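Local coordinates for probable leucine/isoleucine/valine-binding protein (PDB 4KV7) that probably binds leucine, isoleucine or valine as a periplasmic solute-binding protein, although its ligand has not been established, at residues D277-E285 with F339-L347. The protein carries 1 engineered substitution. Residues are numbered along the deposited sequence; the frame is centred on the assembly and turned at random. Where two conformers were deposited one is given.
Sequences DSDLPLVRE and FDIGLGAPL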
# COMPACT_ATOMS: atom_id res chain seq x y z
N ASP A 277 9.91 -7.41 -11.34
CA ASP A 277 10.73 -8.09 -12.33
C ASP A 277 9.94 -8.43 -13.61
O ASP A 277 10.50 -8.99 -14.55
CB ASP A 277 11.36 -9.37 -11.76
CG ASP A 277 12.45 -9.08 -10.73
OD1 ASP A 277 13.09 -8.02 -10.81
OD2 ASP A 277 12.67 -9.94 -9.85
N SER A 278 8.66 -8.08 -13.64
CA SER A 278 7.78 -8.35 -14.79
C SER A 278 8.21 -7.61 -16.04
O SER A 278 8.85 -6.56 -15.96
CB SER A 278 6.34 -7.92 -14.46
OG SER A 278 5.49 -8.03 -15.60
N ASP A 279 7.83 -8.13 -17.20
CA ASP A 279 8.15 -7.42 -18.43
C ASP A 279 6.94 -6.66 -18.99
O ASP A 279 6.96 -6.20 -20.12
CB ASP A 279 8.77 -8.36 -19.45
CG ASP A 279 10.07 -8.96 -18.95
OD1 ASP A 279 10.81 -8.24 -18.23
OD2 ASP A 279 10.34 -10.13 -19.26
N LEU A 280 5.91 -6.50 -18.15
CA LEU A 280 4.79 -5.63 -18.50
C LEU A 280 5.36 -4.25 -18.83
O LEU A 280 6.28 -3.79 -18.14
CB LEU A 280 3.82 -5.51 -17.34
CG LEU A 280 2.89 -6.70 -17.09
CD1 LEU A 280 2.24 -6.57 -15.73
CD2 LEU A 280 1.84 -6.79 -18.19
N PRO A 281 4.81 -3.57 -19.85
CA PRO A 281 5.40 -2.29 -20.27
C PRO A 281 5.57 -1.27 -19.14
O PRO A 281 6.61 -0.61 -19.06
CB PRO A 281 4.42 -1.78 -21.33
CG PRO A 281 3.84 -3.03 -21.91
CD PRO A 281 3.72 -3.99 -20.74
N LEU A 282 4.58 -1.14 -18.26
CA LEU A 282 4.70 -0.19 -17.15
C LEU A 282 5.86 -0.55 -16.24
O LEU A 282 6.58 0.33 -15.76
CB LEU A 282 3.42 -0.15 -16.31
CG LEU A 282 3.45 0.81 -15.10
CD1 LEU A 282 2.07 1.33 -14.84
CD2 LEU A 282 4.00 0.17 -13.82
N VAL A 283 6.03 -1.84 -15.98
CA VAL A 283 7.08 -2.27 -15.07
C VAL A 283 8.46 -2.04 -15.67
O VAL A 283 9.38 -1.63 -14.96
CB VAL A 283 6.90 -3.73 -14.61
CG1 VAL A 283 8.02 -4.13 -13.68
CG2 VAL A 283 5.55 -3.90 -13.92
N ARG A 284 8.62 -2.25 -16.97
CA ARG A 284 9.89 -1.95 -17.62
C ARG A 284 10.19 -0.45 -17.52
O ARG A 284 11.33 -0.04 -17.29
CB ARG A 284 9.88 -2.40 -19.08
CG ARG A 284 9.59 -3.87 -19.25
CD ARG A 284 9.82 -4.33 -20.68
NE ARG A 284 9.01 -3.59 -21.65
CZ ARG A 284 8.60 -4.08 -22.82
NH1 ARG A 284 8.90 -5.32 -23.18
NH2 ARG A 284 7.88 -3.33 -23.65
N GLU A 285 9.15 0.37 -17.66
CA GLU A 285 9.27 1.82 -17.53
C GLU A 285 9.64 2.23 -16.11
O GLU A 285 10.45 3.13 -15.89
CB GLU A 285 7.98 2.50 -18.02
CG GLU A 285 7.83 2.47 -19.55
CD GLU A 285 6.40 2.65 -20.04
OE1 GLU A 285 5.46 2.72 -19.23
OE2 GLU A 285 6.22 2.70 -21.27
N PHE A 339 -8.76 3.32 -18.62
CA PHE A 339 -7.49 3.67 -19.23
C PHE A 339 -6.45 2.57 -19.03
O PHE A 339 -6.61 1.68 -18.19
CB PHE A 339 -6.98 5.03 -18.73
CG PHE A 339 -6.63 5.08 -17.27
CD1 PHE A 339 -7.62 5.17 -16.30
CD2 PHE A 339 -5.30 5.07 -16.86
CE1 PHE A 339 -7.30 5.22 -14.96
CE2 PHE A 339 -4.98 5.13 -15.52
CZ PHE A 339 -5.98 5.20 -14.57
N ASP A 340 -5.40 2.65 -19.83
CA ASP A 340 -4.36 1.63 -19.86
C ASP A 340 -3.03 2.32 -19.64
O ASP A 340 -2.71 3.28 -20.35
CB ASP A 340 -4.39 0.94 -21.22
CG ASP A 340 -3.34 -0.15 -21.35
OD1 ASP A 340 -2.88 -0.68 -20.32
OD2 ASP A 340 -3.00 -0.48 -22.51
N ILE A 341 -2.26 1.87 -18.66
CA ILE A 341 -0.92 2.40 -18.46
C ILE A 341 0.15 1.32 -18.58
O ILE A 341 1.29 1.51 -18.15
CB ILE A 341 -0.75 3.16 -17.11
CG1 ILE A 341 -1.13 2.28 -15.92
CG2 ILE A 341 -1.58 4.44 -17.11
CD1 ILE A 341 -0.99 2.99 -14.57
N GLY A 342 -0.20 0.19 -19.17
CA GLY A 342 0.77 -0.87 -19.41
C GLY A 342 0.88 -1.91 -18.31
O GLY A 342 1.92 -2.56 -18.18
N LEU A 343 -0.20 -2.07 -17.54
CA LEU A 343 -0.26 -3.05 -16.46
C LEU A 343 -0.81 -4.40 -16.90
O LEU A 343 -0.83 -5.35 -16.11
CB LEU A 343 -1.11 -2.52 -15.31
CG LEU A 343 -0.39 -1.50 -14.44
CD1 LEU A 343 -1.35 -0.84 -13.48
CD2 LEU A 343 0.73 -2.19 -13.68
N GLY A 344 -1.27 -4.49 -18.14
CA GLY A 344 -1.79 -5.74 -18.66
C GLY A 344 -3.31 -5.82 -18.59
O GLY A 344 -3.93 -6.65 -19.26
N ALA A 345 -3.90 -4.97 -17.76
CA ALA A 345 -5.35 -4.88 -17.63
C ALA A 345 -5.75 -3.44 -17.34
O ALA A 345 -4.99 -2.70 -16.69
CB ALA A 345 -5.84 -5.80 -16.52
N PRO A 346 -6.93 -3.02 -17.82
CA PRO A 346 -7.33 -1.62 -17.69
C PRO A 346 -7.63 -1.19 -16.26
O PRO A 346 -8.05 -1.98 -15.42
CB PRO A 346 -8.60 -1.53 -18.55
CG PRO A 346 -9.14 -2.91 -18.53
CD PRO A 346 -7.95 -3.81 -18.54
N LEU A 347 -7.37 0.09 -16.01
CA LEU A 347 -7.76 0.75 -14.78
C LEU A 347 -9.02 1.56 -15.06
O LEU A 347 -9.27 1.93 -16.20
CB LEU A 347 -6.64 1.68 -14.31
CG LEU A 347 -5.31 0.99 -14.02
CD1 LEU A 347 -4.30 2.02 -13.56
CD2 LEU A 347 -5.49 -0.08 -12.97
O HOH W 1 2.93 2.34 -19.78
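Leu-280 meets the loop 339-347 from the N-cap position of helix 281-293, laying CD1 on the carbonyl oxygen of Leu-343 and CD2 against Gly-344 CA at 3.8 Å. Its own N-H goes to Ser-278 OG, an ST turn just before the helix. Pro-281 suits the first turn, where an N-H has no acceptor within the helix; its CD rests 3.4 Å from Gly-342 O. The next residue does have an N-H, and Leu-282 N donates it to Gly-342 O at 3.0 Å, nearly straight (166°) but from above the carbonyl plane. Thus the loop after helix 326-335 supplies an acceptor to the helix start, in the type I periplasmic-binding-protein fold of the leucine-binding family. Glycine suits position 342 through its left-handed backbone (phi 92°) and the close approach of the helix start, Gly-342 CA lying 4.6 Å from Leu-282 CA; Asp-340 OD1 accepts from its N-H, closing an Asx turn. In the conformer described, Leu-282 extends alongside Ile-341 and Leu-343, its chi1 of 179° turning CG away from the backbone N. Its CD1 then lies 3.5 Å from Ile-341 CD1 and touches Leu-343 CG at 3.8 Å, while Leu-304 and Ile-308 of helix 301-319 bury it further. One turn on, Glu-285 OE1 is salt-bridged to Arg-311 and also accepts from a water, 2.6 Å away, whose other hydrogen goes to Ile-341 O.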